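PDB 4GOT: methionine-binding lipoprotein metQ from Bacillus subtilis subsp. subtilis, which probably binds methionine and passes it to the permease of the MetNPQ ABC transporter, and is also involved in methionine sulfoxide transport. Local coordinates for residues 111-114 against 115-118; 234-237 against 238-242; 38-42 against 43-47; 96-99 against 100-103; 185-189 against 190-194. All coordinates share one frame; numbering follows the deposited sequence.

Contact 1 (111-114 against 115-118); sequences TNNV and AEQG. With MSE (selenomethionine), chain B.
Asn113 and Glu116 pack against each other on the ligand side of this turn. Asn113 CG is anti to the backbone N (chi1 -171°), which places the amide beside Glu116. The side chains cross at a slant, with the amide and carboxylate planes 23° apart and Asn113 ND2 3.7 Å from Glu116 CG. Water 1 ties the two ends together: it accepts from Asn113 ND2, donates to Glu116 OE1, 2.7 Å away, and also bonds Thr111 OG1. That hydroxyl accepts from Asn113 N in an ST turn. Glu116 OE2 forms a salt bridge with Arg119 and a hydrogen bond with His62. Glu116 N to Asn113 O at 2.9 Å and Gln117 N to Val114 O close the backbone turn. Asn112 and Val114 are exposed and form the solvent side. Glu116 is the N-cap of helix 117-126. Asn113 ND2 stands 3.8 Å from SE of the bound selenomethionine. Both Asn113 and Glu116 belong to the methionine pocket of this periplasmic-binding-protein-like fold.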
loop_
_atom_site.group_PDB
_atom_site.type_symbol
_atom_site.label_atom_id
_atom_site.label_comp_id
_atom_site.label_asym_id
_atom_site.label_seq_id
_atom_site.Cartn_x
_atom_site.Cartn_y
_atom_site.Cartn_z
ATOM N N THR A 111 -1.304 -4.900 11.100
ATOM C CA THR A 111 -2.099 -5.604 10.091
ATOM C C THR A 111 -1.466 -6.995 9.972
ATOM O O THR A 111 -0.312 -7.213 10.403
ATOM C CB THR A 111 -2.207 -4.831 8.739
ATOM O OG1 THR A 111 -1.120 -5.155 7.880
ATOM C CG2 THR A 111 -2.288 -3.292 8.938
ATOM N N ASN A 112 -2.224 -7.913 9.387
ATOM C CA ASN A 112 -1.779 -9.284 9.152
ATOM C C ASN A 112 -1.085 -9.460 7.768
ATOM O O ASN A 112 -0.813 -10.574 7.361
ATOM C CB ASN A 112 -2.952 -10.275 9.366
ATOM C CG ASN A 112 -4.032 -10.172 8.302
ATOM O OD1 ASN A 112 -3.872 -9.485 7.297
ATOM N ND2 ASN A 112 -5.139 -10.875 8.518
ATOM N N ASN A 113 -0.745 -8.341 7.110
ATOM C CA ASN A 113 -0.020 -8.310 5.830
ATOM C C ASN A 113 1.428 -8.769 6.073
ATOM O O ASN A 113 2.258 -7.985 6.565
ATOM C CB ASN A 113 -0.079 -6.846 5.298
ATOM C CG ASN A 113 0.437 -6.667 3.888
ATOM O OD1 ASN A 113 1.324 -7.374 3.409
ATOM N ND2 ASN A 113 -0.120 -5.671 3.214
ATOM N N VAL A 114 1.711 -10.035 5.763
ATOM C CA VAL A 114 3.015 -10.640 6.016
ATOM C C VAL A 114 4.158 -9.786 5.462
ATOM O O VAL A 114 5.139 -9.520 6.174
ATOM C CB VAL A 114 3.121 -12.047 5.410
ATOM C CG1 VAL A 114 4.528 -12.611 5.594
ATOM C CG2 VAL A 114 2.058 -12.987 5.995
ATOM N N ALA A 115 4.013 -9.349 4.197
ATOM C CA ALA A 115 4.996 -8.500 3.517
ATOM C C ALA A 115 5.302 -7.173 4.213
ATOM O O ALA A 115 6.404 -6.605 4.036
ATOM C CB ALA A 115 4.521 -8.230 2.098
ATOM N N GLU A 116 4.359 -6.662 5.005
ATOM C CA GLU A 116 4.540 -5.363 5.653
ATOM C C GLU A 116 4.948 -5.451 7.127
ATOM O O GLU A 116 4.937 -4.449 7.812
ATOM C CB GLU A 116 3.270 -4.525 5.528
ATOM C CG GLU A 116 3.035 -4.056 4.099
ATOM C CD GLU A 116 2.144 -2.836 4.021
ATOM O OE1 GLU A 116 1.170 -2.776 4.818
ATOM O OE2 GLU A 116 2.434 -1.942 3.166
ATOM N N GLN A 117 5.313 -6.639 7.622
ATOM C CA GLN A 117 5.662 -6.755 9.034
ATOM C C GLN A 117 6.887 -5.911 9.379
ATOM O O GLN A 117 6.914 -5.295 10.443
ATOM C CB GLN A 117 5.909 -8.208 9.434
ATOM C CG GLN A 117 4.659 -9.107 9.312
ATOM C CD GLN A 117 3.492 -8.674 10.188
ATOM O OE1 GLN A 117 2.427 -8.221 9.681
ATOM N NE2 GLN A 117 3.681 -8.773 11.506
ATOM N N GLY A 118 7.890 -5.892 8.508
ATOM C CA GLY A 118 9.085 -5.063 8.720
ATOM C C GLY A 118 8.795 -3.560 8.600
ATOM O O GLY A 118 9.368 -2.735 9.327
HETATM N N MSE B 300 -1.639 0.875 -0.888
HETATM C CA MSE B 300 -1.004 0.115 0.229
HETATM C C MSE B 300 0.219 0.864 0.857
HETATM O O MSE B 300 1.052 1.280 0.098
HETATM O OXT MSE B 300 0.442 1.034 2.082
HETATM C CB MSE B 300 -0.522 -1.239 -0.316
HETATM C CG MSE B 300 -0.128 -2.252 0.712
HETATM SE SE MSE B 300 0.680 -3.879 -0.076
HETATM C CE MSE B 300 -1.091 -4.770 -0.758
HETATM O O HOH W 1 -1.202 -3.847 5.468
HETATM O O HOH W 2 1.979 -10.116 2.195
#

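Contact 2 (234-237 against 238-242); sequences DFIE and KKYDG
Phe235 holds CG anti to its backbone N (chi1 169°), and Lys239, one turn later, runs the same way beside it. Lys239 CB lies over one face of the Phe235 ring, and Lys239 CD comes to 3.7 Å from Phe235 CZ. Tyr240 has CG anti to its carbonyl carbon (chi1 -58°), which lays its ring beside the last turn. Lys239 CG sits over the centre of one face of that ring, 3.6 Å above the plane. The Tyr240 ring also meets Phe235 obliquely, CE2 to CE2 at 4.2 Å, and touches Ile236 CG2 through its CD2.

These residues form the C-terminal end of helix 230-239. The i to i+4 ladder is sound at Lys238 N to Asp234 O and at Lys239 N to Phe235 O, each 3.0 Å. It then weakens: Tyr240 N reaches Ile236 O at 3.4 Å. Tyr240 is the first residue to leave helical geometry. Beyond it, water 3 accepts from Gly242 N at 2.7 Å and lies within hydrogen-bonding distance of Ile236 O. The chain leaves the helix through positive phi angles at Asp241 and Gly242.

The polar ends of Lys239 and Tyr240 converge on Glu19 of helix 14-29, the first by a salt bridge and the second by a hydrogen bond. Ile236 packs on Ile20 of that same helix, while Glu237 and Lys238 lie exposed.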
loop_
_atom_site.group_PDB
_atom_site.type_symbol
_atom_site.label_atom_id
_atom_site.label_comp_id
_atom_site.label_asym_id
_atom_site.label_seq_id
_atom_site.Cartn_x
_atom_site.Cartn_y
_atom_site.Cartn_z
ATOM N N ASP A 234 -0.020 16.022 -10.794
ATOM C CA ASP A 234 -0.695 17.190 -10.195
ATOM C C ASP A 234 -2.058 16.800 -9.560
ATOM O O ASP A 234 -2.431 17.321 -8.514
ATOM C CB ASP A 234 -0.941 18.273 -11.244
ATOM C CG ASP A 234 0.335 18.985 -11.689
ATOM O OD1 ASP A 234 1.385 18.894 -10.995
ATOM O OD2 ASP A 234 0.258 19.680 -12.739
ATOM N N PHE A 235 -2.793 15.904 -10.195
ATOM C CA PHE A 235 -4.065 15.396 -9.605
ATOM C C PHE A 235 -3.818 14.737 -8.256
ATOM O O PHE A 235 -4.452 15.090 -7.259
ATOM C CB PHE A 235 -4.782 14.422 -10.561
ATOM C CG PHE A 235 -5.938 13.662 -9.935
ATOM C CD1 PHE A 235 -7.205 14.229 -9.854
ATOM C CD2 PHE A 235 -5.763 12.367 -9.457
ATOM C CE1 PHE A 235 -8.273 13.517 -9.302
ATOM C CE2 PHE A 235 -6.822 11.657 -8.887
ATOM C CZ PHE A 235 -8.077 12.233 -8.815
ATOM N N ILE A 236 -2.866 13.809 -8.231
ATOM C CA ILE A 236 -2.506 13.098 -7.019
ATOM C C ILE A 236 -2.099 14.066 -5.932
ATOM O O ILE A 236 -2.568 13.969 -4.784
ATOM C CB ILE A 236 -1.362 12.075 -7.257
ATOM C CG1 ILE A 236 -1.831 10.918 -8.165
ATOM C CG2 ILE A 236 -0.864 11.476 -5.939
ATOM C CD1 ILE A 236 -0.729 9.974 -8.646
ATOM N N GLU A 237 -1.214 14.989 -6.281
ATOM C CA GLU A 237 -0.680 15.905 -5.323
ATOM C C GLU A 237 -1.785 16.763 -4.676
ATOM O O GLU A 237 -1.802 16.906 -3.447
ATOM C CB GLU A 237 0.413 16.779 -5.973
ATOM C CG GLU A 237 1.153 17.691 -4.995
ATOM C CD GLU A 237 0.727 19.169 -5.054
ATOM O OE1 GLU A 237 0.377 19.686 -6.154
ATOM O OE2 GLU A 237 0.781 19.830 -3.990
ATOM N N LYS A 238 -2.709 17.296 -5.481
ATOM C CA LYS A 238 -3.761 18.186 -4.964
ATOM C C LYS A 238 -4.868 17.467 -4.176
ATOM O O LYS A 238 -5.289 17.947 -3.109
ATOM C CB LYS A 238 -4.407 18.969 -6.111
ATOM C CG LYS A 238 -5.320 20.068 -5.617
ATOM C CD LYS A 238 -5.550 21.110 -6.694
ATOM C CE LYS A 238 -6.412 22.267 -6.192
ATOM N NZ LYS A 238 -5.671 23.271 -5.371
ATOM N N LYS A 239 -5.336 16.343 -4.724
ATOM C CA LYS A 239 -6.519 15.653 -4.203
ATOM C C LYS A 239 -6.329 14.981 -2.831
ATOM O O LYS A 239 -7.263 14.978 -2.022
ATOM C CB LYS A 239 -7.066 14.621 -5.196
ATOM C CG LYS A 239 -8.180 13.766 -4.597
ATOM C CD LYS A 239 -9.319 13.415 -5.541
ATOM C CE LYS A 239 -10.489 12.824 -4.743
ATOM N NZ LYS A 239 -11.465 12.089 -5.578
ATOM N N TYR A 240 -5.142 14.434 -2.565
ATOM C CA TYR A 240 -4.918 13.629 -1.365
ATOM C C TYR A 240 -4.150 14.323 -0.250
ATOM O O TYR A 240 -3.852 13.679 0.750
ATOM C CB TYR A 240 -4.268 12.290 -1.732
ATOM C CG TYR A 240 -5.142 11.563 -2.695
ATOM C CD1 TYR A 240 -6.412 11.097 -2.310
ATOM C CD2 TYR A 240 -4.766 11.414 -4.007
ATOM C CE1 TYR A 240 -7.245 10.435 -3.214
ATOM C CE2 TYR A 240 -5.586 10.768 -4.924
ATOM C CZ TYR A 240 -6.823 10.277 -4.536
ATOM O OH TYR A 240 -7.580 9.656 -5.509
ATOM N N ASP A 241 -3.882 15.620 -0.408
ATOM C CA ASP A 241 -3.316 16.477 0.654
ATOM C C ASP A 241 -2.032 15.916 1.255
ATOM O O ASP A 241 -1.845 15.919 2.476
ATOM C CB ASP A 241 -4.346 16.704 1.788
ATOM C CG ASP A 241 -5.568 17.510 1.340
ATOM O OD1 ASP A 241 -5.544 18.163 0.265
ATOM O OD2 ASP A 241 -6.562 17.479 2.082
ATOM N N GLY A 242 -1.152 15.417 0.404
ATOM C CA GLY A 242 0.151 14.934 0.869
ATOM C C GLY A 242 0.129 13.528 1.444
ATOM O O GLY A 242 1.186 12.993 1.758
HETATM O O HOH W 3 -1.330 14.162 -1.994
#

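Contact 3 (38-42 against 43-47); sequences KVLSD and YKMYN. With MSE (selenomethionine), chain B.
Leu40 and Tyr46 slide past each other in opposite directions, the leucine over one face of the ring. Leu40 CB lies 3.9 Å from the centroid of the Tyr46 ring, 24° off the normal, a CH-pi contact displaced toward the rim. The ring's far end turns back to the loop: Tyr46 OH accepts from Leu40 N at 2.9 Å. Tyr46 also stacks with Phe60, joining helix 44-51 to strand 57-62. Leu40 crosses Met45, modelled as selenomethionine, at a slant, with CD1 3.8 Å from Met45 CB.

Asp42 stands at about a right angle to Met45. Its chi1 of 96° is unusual, and brings the carboxylate back over the first helical turn. There Asp42 OD2 accepts from Lys44 N at 3.0 Å, the donor lying 70° out of the carboxylate plane. Asp42 O takes Met45 N at 2.9 Å.

The Tyr43 ring lies at the pocket. The ligand methyl CE sits over the centre of one face of this ring, 3.4 Å above the plane. Tyr43 OH is hydrogen-bonded to Asn180. The arrangement is a side-chain capping bond at the start of helix 44-51, next to Tyr43 of the methionine site.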
loop_
_atom_site.group_PDB
_atom_site.type_symbol
_atom_site.label_atom_id
_atom_site.label_comp_id
_atom_site.label_asym_id
_atom_site.label_seq_id
_atom_site.Cartn_x
_atom_site.Cartn_y
_atom_site.Cartn_z
ATOM N N LYS A 38 -11.954 -2.654 -12.093
ATOM C CA LYS A 38 -12.586 -3.539 -11.107
ATOM C C LYS A 38 -12.003 -3.272 -9.704
ATOM O O LYS A 38 -10.756 -3.278 -9.527
ATOM C CB LYS A 38 -12.342 -5.029 -11.473
ATOM C CG LYS A 38 -12.711 -5.422 -12.903
ATOM C CD LYS A 38 -14.207 -5.493 -13.096
ATOM C CE LYS A 38 -14.605 -5.602 -14.567
ATOM N NZ LYS A 38 -14.494 -6.989 -15.105
ATOM N N VAL A 39 -12.877 -3.038 -8.717
ATOM C CA VAL A 39 -12.435 -2.886 -7.303
ATOM C C VAL A 39 -12.765 -4.239 -6.635
ATOM O O VAL A 39 -13.851 -4.788 -6.854
ATOM C CB VAL A 39 -13.167 -1.721 -6.579
ATOM C CG1 VAL A 39 -12.686 -1.615 -5.157
ATOM C CG2 VAL A 39 -13.011 -0.366 -7.318
ATOM N N LEU A 40 -11.848 -4.772 -5.831
ATOM C CA LEU A 40 -12.041 -6.103 -5.192
ATOM C C LEU A 40 -12.085 -5.933 -3.659
ATOM O O LEU A 40 -11.644 -4.900 -3.141
ATOM C CB LEU A 40 -10.953 -7.092 -5.672
ATOM C CG LEU A 40 -10.930 -7.300 -7.198
ATOM C CD1 LEU A 40 -9.709 -8.133 -7.529
ATOM C CD2 LEU A 40 -12.255 -7.967 -7.712
ATOM N N SER A 41 -12.614 -6.913 -2.936
ATOM C CA SER A 41 -12.875 -6.738 -1.480
ATOM C C SER A 41 -11.652 -6.843 -0.569
ATOM O O SER A 41 -11.697 -6.381 0.565
ATOM C CB SER A 41 -13.954 -7.687 -0.977
ATOM O OG SER A 41 -13.760 -9.013 -1.421
ATOM N N ASP A 42 -10.583 -7.497 -1.010
ATOM C CA ASP A 42 -9.353 -7.505 -0.187
ATOM C C ASP A 42 -8.122 -7.790 -1.018
ATOM O O ASP A 42 -8.209 -8.299 -2.132
ATOM C CB ASP A 42 -9.479 -8.490 1.011
ATOM C CG ASP A 42 -8.854 -9.874 0.730
ATOM O OD1 ASP A 42 -9.531 -10.683 0.080
ATOM O OD2 ASP A 42 -7.677 -10.142 1.159
ATOM N N TYR A 43 -6.971 -7.384 -0.450
ATOM C CA TYR A 43 -5.704 -7.357 -1.083
ATOM C C TYR A 43 -5.358 -8.693 -1.722
ATOM O O TYR A 43 -4.701 -8.717 -2.766
ATOM C CB TYR A 43 -4.615 -7.055 -0.022
ATOM C CG TYR A 43 -4.368 -5.623 0.467
ATOM C CD1 TYR A 43 -4.848 -4.508 -0.184
ATOM C CD2 TYR A 43 -3.570 -5.417 1.607
ATOM C CE1 TYR A 43 -4.555 -3.218 0.270
ATOM C CE2 TYR A 43 -3.273 -4.147 2.083
ATOM C CZ TYR A 43 -3.774 -3.043 1.411
ATOM O OH TYR A 43 -3.476 -1.802 1.882
ATOM N N LYS A 44 -5.784 -9.805 -1.130
ATOM C CA LYS A 44 -5.389 -11.128 -1.648
ATOM C C LYS A 44 -6.056 -11.439 -2.996
ATOM O O LYS A 44 -5.596 -12.307 -3.733
ATOM C CB LYS A 44 -5.681 -12.246 -0.629
ATOM C CG LYS A 44 -4.776 -12.308 0.606
ATOM C CD LYS A 44 -3.278 -12.383 0.237
ATOM C CE LYS A 44 -2.496 -13.490 0.951
ATOM N NZ LYS A 44 -2.605 -13.396 2.431
HETATM N N MSE A 45 -7.141 -10.727 -3.317
HETATM C CA MSE A 45 -7.858 -10.967 -4.556
HETATM C C MSE A 45 -7.180 -10.447 -5.839
HETATM O O MSE A 45 -7.431 -10.971 -6.942
HETATM C CB MSE A 45 -9.285 -10.391 -4.462
HETATM C CG MSE A 45 -10.099 -11.137 -3.459
HETATM SE SE MSE A 45 -11.953 -10.488 -3.462
HETATM C CE MSE A 45 -12.468 -11.051 -5.273
ATOM N N TYR A 46 -6.346 -9.419 -5.717
ATOM C CA TYR A 46 -5.886 -8.654 -6.880
ATOM C C TYR A 46 -4.893 -9.456 -7.741
ATOM O O TYR A 46 -5.064 -9.537 -8.933
ATOM C CB TYR A 46 -5.297 -7.319 -6.416
ATOM C CG TYR A 46 -6.365 -6.379 -5.893
ATOM C CD1 TYR A 46 -6.777 -6.411 -4.568
ATOM C CD2 TYR A 46 -6.997 -5.471 -6.745
ATOM C CE1 TYR A 46 -7.806 -5.557 -4.108
ATOM C CE2 TYR A 46 -8.027 -4.645 -6.299
ATOM C CZ TYR A 46 -8.428 -4.672 -4.987
ATOM O OH TYR A 46 -9.414 -3.780 -4.566
ATOM N N ASN A 47 -3.875 -10.065 -7.136
ATOM C CA ASN A 47 -2.912 -10.888 -7.886
ATOM C C ASN A 47 -3.542 -12.153 -8.426
ATOM O O ASN A 47 -3.194 -12.615 -9.530
ATOM C CB ASN A 47 -1.699 -11.204 -7.021
ATOM C CG ASN A 47 -0.750 -10.029 -6.940
ATOM O OD1 ASN A 47 -0.659 -9.231 -7.899
ATOM N ND2 ASN A 47 -0.042 -9.899 -5.819
HETATM N N MSE B 300 -1.639 0.875 -0.888
HETATM C CA MSE B 300 -1.004 0.115 0.229
HETATM C C MSE B 300 0.219 0.864 0.857
HETATM O O MSE B 300 1.052 1.280 0.098
HETATM O OXT MSE B 300 0.442 1.034 2.082
HETATM C CB MSE B 300 -0.522 -1.239 -0.316
HETATM C CG MSE B 300 -0.128 -2.252 0.712
HETATM SE SE MSE B 300 0.680 -3.879 -0.076
HETATM C CE MSE B 300 -1.091 -4.770 -0.758
#

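Contact 4 (96-99 against 100-103); sequences YKSL and KDLP
Tyr96 lays its ring across the end of a short 3-10 turn, in the loop between strands 90-92 and 107-111. One face of the ring covers the backbone of Leu102 at CA. Leu102 CD2 nestles under the near part of the ring, 3.8 Å from Tyr96 CD2. The Pro103 ring fits against the phenol end, with CD 3.7 Å from Tyr96 CZ. Tyr96 thus bridges two neighbouring bumps. CG of Tyr96 stands anti to its carbonyl carbon (chi1 -65°), which swings the ring toward them.

Leu99 and Leu102 lie side by side and point the same way, CD2 to CD1 at 3.9 Å. Both leucines are buried; Leu99 packs on Ala127 and Leu129, and Leu102 also touches Asp173. Lys100 and Asp101 are exposed. The turn is held by two i to i+3 bonds, Asp101 N to Ser98 O and Leu102 N to Leu99 O, both 3.2 Å. Water 4 links its outer side, accepting from Lys97 N and donating to Asp101 OD2, each at 2.8 Å.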
loop_
_atom_site.group_PDB
_atom_site.type_symbol
_atom_site.label_atom_id
_atom_site.label_comp_id
_atom_site.label_asym_id
_atom_site.label_seq_id
_atom_site.Cartn_x
_atom_site.Cartn_y
_atom_site.Cartn_z
ATOM N N TYR A 96 -4.303 7.899 22.679
ATOM C CA TYR A 96 -3.013 8.548 22.918
ATOM C C TYR A 96 -2.603 9.473 21.764
ATOM O O TYR A 96 -2.860 9.204 20.589
ATOM C CB TYR A 96 -1.938 7.481 23.109
ATOM C CG TYR A 96 -2.149 6.652 24.339
ATOM C CD1 TYR A 96 -1.656 7.076 25.586
ATOM C CD2 TYR A 96 -2.860 5.460 24.281
ATOM C CE1 TYR A 96 -1.855 6.318 26.724
ATOM C CE2 TYR A 96 -3.069 4.690 25.420
ATOM C CZ TYR A 96 -2.560 5.129 26.635
ATOM O OH TYR A 96 -2.754 4.374 27.747
ATOM N N LYS A 97 -1.885 10.524 22.119
ATOM C CA LYS A 97 -1.544 11.616 21.210
ATOM C C LYS A 97 -0.250 11.351 20.439
ATOM O O LYS A 97 -0.033 11.892 19.353
ATOM C CB LYS A 97 -1.416 12.919 22.020
ATOM C CG LYS A 97 -1.837 14.161 21.257
ATOM C CD LYS A 97 -3.322 14.155 20.898
ATOM C CE LYS A 97 -3.678 15.414 20.100
ATOM N NZ LYS A 97 -5.093 15.409 19.625
ATOM N N SER A 98 0.604 10.507 21.000
ATOM C CA SER A 98 1.852 10.134 20.346
ATOM C C SER A 98 2.400 8.809 20.892
ATOM O O SER A 98 1.969 8.326 21.923
ATOM C CB SER A 98 2.895 11.256 20.519
ATOM O OG SER A 98 3.238 11.332 21.844
ATOM N N LEU A 99 3.358 8.217 20.195
ATOM C CA LEU A 99 3.875 6.913 20.616
ATOM C C LEU A 99 4.679 7.012 21.935
ATOM O O LEU A 99 4.704 6.054 22.719
ATOM C CB LEU A 99 4.721 6.245 19.493
ATOM C CG LEU A 99 4.148 5.837 18.140
ATOM C CD1 LEU A 99 5.319 5.528 17.193
ATOM C CD2 LEU A 99 3.161 4.654 18.261
ATOM N N LYS A 100 5.296 8.165 22.199
ATOM C CA LYS A 100 6.079 8.357 23.433
ATOM C C LYS A 100 5.201 8.215 24.687
ATOM O O LYS A 100 5.713 7.998 25.801
ATOM C CB LYS A 100 6.764 9.730 23.426
ATOM C CG LYS A 100 5.796 10.901 23.238
ATOM C CD LYS A 100 6.195 12.195 23.937
ATOM C CE LYS A 100 7.066 13.084 23.076
ATOM N NZ LYS A 100 7.744 14.136 23.916
ATOM N N ASP A 101 3.878 8.334 24.499
ATOM C CA ASP A 101 2.922 8.396 25.617
ATOM C C ASP A 101 2.344 7.027 25.951
ATOM O O ASP A 101 1.721 6.882 26.991
ATOM C CB ASP A 101 1.785 9.397 25.323
ATOM C CG ASP A 101 2.244 10.869 25.364
ATOM O OD1 ASP A 101 3.358 11.176 25.839
ATOM O OD2 ASP A 101 1.463 11.743 24.935
ATOM N N LEU A 102 2.544 6.034 25.076
ATOM C CA LEU A 102 2.071 4.675 25.338
ATOM C C LEU A 102 2.695 4.133 26.621
ATOM O O LEU A 102 3.878 4.393 26.913
ATOM C CB LEU A 102 2.371 3.715 24.168
ATOM C CG LEU A 102 1.772 4.008 22.781
ATOM C CD1 LEU A 102 2.429 3.116 21.723
ATOM C CD2 LEU A 102 0.253 3.891 22.787
ATOM N N PRO A 103 1.896 3.394 27.406
ATOM C CA PRO A 103 2.329 2.856 28.683
ATOM C C PRO A 103 2.916 1.466 28.539
ATOM O O PRO A 103 2.694 0.805 27.521
ATOM C CB PRO A 103 1.016 2.775 29.457
ATOM C CG PRO A 103 0.020 2.398 28.393
ATOM C CD PRO A 103 0.459 3.142 27.166
HETATM O O HOH W 4 -1.216 11.036 24.742
#

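Contact 5 (185-189 against 190-194); sequences NKLNP and KKDAI
Asp192 reaches back to Asn188, and its OD2 accepts from Asn188 N at 2.8 Å. The bond is fairly straight, 164° at the hydrogen, but the donor lies 44° above the carboxylate plane. Asp192 CG is anti to the carbonyl carbon (chi1 -53°), which turns the carboxylate toward the start of the helix. OD2 also touches Leu187 CD2 at 3.7 Å. Beside it, the Asn188 side chain crosses the Lys191 chain at a slant. Asn188 OD1 lies against the Lys191 methylenes, 3.0 Å from CE and 3.3 Å from CG.

Asn188 is the N-cap of the short helix 189-192, with Pro189 in its first turn. Asn188 O is gripped by two backbone donors: Asp192 N at 2.9 Å, nearly in line with the carbonyl bond, and Lys191 N at 3.1 Å, from above the carbonyl plane. Ala193 N bonds Pro189 O at 3.0 Å where the helix ends.

Further out, Pro189 is buried against Val179, Ala182 and Ile183 of helix 179-184. That helix closes in a Schellman motif with Lys186 at C-prime, through Leu187 N to Ala182 O and Lys186 N to Ile183 O. Leu187, Pro189, Asp192 and Ala193 all touch Tyr92 of strand 90-92. Lys190 and Lys191 are exposed.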
loop_
_atom_site.group_PDB
_atom_site.type_symbol
_atom_site.label_atom_id
_atom_site.label_comp_id
_atom_site.label_asym_id
_atom_site.label_seq_id
_atom_site.Cartn_x
_atom_site.Cartn_y
_atom_site.Cartn_z
ATOM N N ASN A 185 -12.098 4.731 4.582
ATOM C CA ASN A 185 -12.815 5.063 5.821
ATOM C C ASN A 185 -12.990 6.582 6.109
ATOM O O ASN A 185 -13.377 6.939 7.189
ATOM C CB ASN A 185 -12.022 4.461 7.006
ATOM C CG ASN A 185 -12.849 4.316 8.281
ATOM O OD1 ASN A 185 -13.911 3.680 8.293
ATOM N ND2 ASN A 185 -12.344 4.878 9.377
ATOM N N LYS A 186 -12.656 7.459 5.175
ATOM C CA LYS A 186 -12.845 8.909 5.350
ATOM C C LYS A 186 -11.922 9.551 6.404
ATOM O O LYS A 186 -12.236 10.615 6.955
ATOM C CB LYS A 186 -14.309 9.236 5.677
ATOM C CG LYS A 186 -15.329 8.579 4.754
ATOM C CD LYS A 186 -15.085 8.905 3.289
ATOM C CE LYS A 186 -16.361 8.772 2.437
ATOM N NZ LYS A 186 -16.911 7.384 2.345
ATOM N N LEU A 187 -10.805 8.899 6.688
ATOM C CA LEU A 187 -9.764 9.515 7.504
ATOM C C LEU A 187 -8.847 10.361 6.610
ATOM O O LEU A 187 -8.660 10.090 5.450
ATOM C CB LEU A 187 -8.949 8.442 8.253
ATOM C CG LEU A 187 -9.695 7.642 9.333
ATOM C CD1 LEU A 187 -8.845 6.448 9.806
ATOM C CD2 LEU A 187 -10.092 8.577 10.479
ATOM N N ASN A 188 -8.255 11.380 7.182
ATOM C CA ASN A 188 -7.279 12.177 6.472
ATOM C C ASN A 188 -5.908 11.894 7.123
ATOM O O ASN A 188 -5.627 12.382 8.215
ATOM C CB ASN A 188 -7.703 13.653 6.585
ATOM C CG ASN A 188 -6.755 14.604 5.875
ATOM O OD1 ASN A 188 -6.952 15.820 5.923
ATOM N ND2 ASN A 188 -5.736 14.070 5.218
ATOM N N PRO A 189 -5.067 11.074 6.484
ATOM C CA PRO A 189 -3.864 10.623 7.178
ATOM C C PRO A 189 -2.942 11.745 7.748
ATOM O O PRO A 189 -2.489 11.645 8.887
ATOM C CB PRO A 189 -3.153 9.788 6.120
ATOM C CG PRO A 189 -4.266 9.254 5.277
ATOM C CD PRO A 189 -5.263 10.358 5.218
ATOM N N LYS A 190 -2.728 12.827 7.020
ATOM C CA LYS A 190 -1.831 13.881 7.513
ATOM C C LYS A 190 -2.380 14.713 8.694
ATOM O O LYS A 190 -1.605 15.358 9.402
ATOM C CB LYS A 190 -1.429 14.829 6.364
ATOM C CG LYS A 190 -0.639 14.181 5.237
ATOM C CD LYS A 190 0.712 13.619 5.689
ATOM C CE LYS A 190 1.769 14.704 5.872
ATOM N NZ LYS A 190 2.907 14.206 6.700
ATOM N N LYS A 191 -3.692 14.712 8.898
ATOM C CA LYS A 191 -4.331 15.428 10.009
ATOM C C LYS A 191 -4.660 14.506 11.186
ATOM O O LYS A 191 -4.706 14.947 12.313
ATOM C CB LYS A 191 -5.644 16.120 9.562
ATOM C CG LYS A 191 -5.544 17.255 8.530
ATOM C CD LYS A 191 -6.869 18.045 8.374
ATOM C CE LYS A 191 -8.142 17.162 8.270
ATOM N NZ LYS A 191 -9.420 17.847 7.862
ATOM N N ASP A 192 -4.955 13.239 10.914
ATOM C CA ASP A 192 -5.441 12.320 11.928
ATOM C C ASP A 192 -4.424 11.314 12.460
ATOM O O ASP A 192 -4.571 10.888 13.578
ATOM C CB ASP A 192 -6.615 11.508 11.401
ATOM C CG ASP A 192 -7.726 12.365 10.829
ATOM O OD1 ASP A 192 -7.896 13.552 11.202
ATOM O OD2 ASP A 192 -8.436 11.830 9.976
ATOM N N ALA A 193 -3.452 10.870 11.675
ATOM C CA ALA A 193 -2.449 9.904 12.192
ATOM C C ALA A 193 -1.578 10.545 13.296
ATOM O O ALA A 193 -1.333 11.730 13.249
ATOM C CB ALA A 193 -1.578 9.391 11.070
ATOM N N ILE A 194 -1.147 9.751 14.281
ATOM C CA ILE A 194 -0.232 10.209 15.354
ATOM C C ILE A 194 1.279 10.034 15.002
ATOM O O ILE A 194 2.158 10.635 15.639
ATOM C CB ILE A 194 -0.569 9.559 16.740
ATOM C CG1 ILE A 194 -0.335 8.038 16.786
ATOM C CG2 ILE A 194 -2.024 9.856 17.169
ATOM C CD1 ILE A 194 -0.269 7.523 18.224
#

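In the fold
Contacts 1 and 3 line the ligand pocket. Both are strand-to-helix turns, and they touch where Asn113 packs on Tyr43. Contact 1, mostly buried, is polar and water-bridged there; contact 3 offers the ligand an aromatic face and is only partly buried. The other three touch no ligand. Contact 2 ends a helix against helix 14-29, whereas contact 5 starts one at the surface; they meet where Asp241 and Gly242 pack on Lys190. Contact 4, about 25 Å from the chain's centre, relies on apolar packing around a 3-10 turn. It meets contact 5 through Ile194. Contacts 3 and 4 lie farthest apart, about 34 Å between centres.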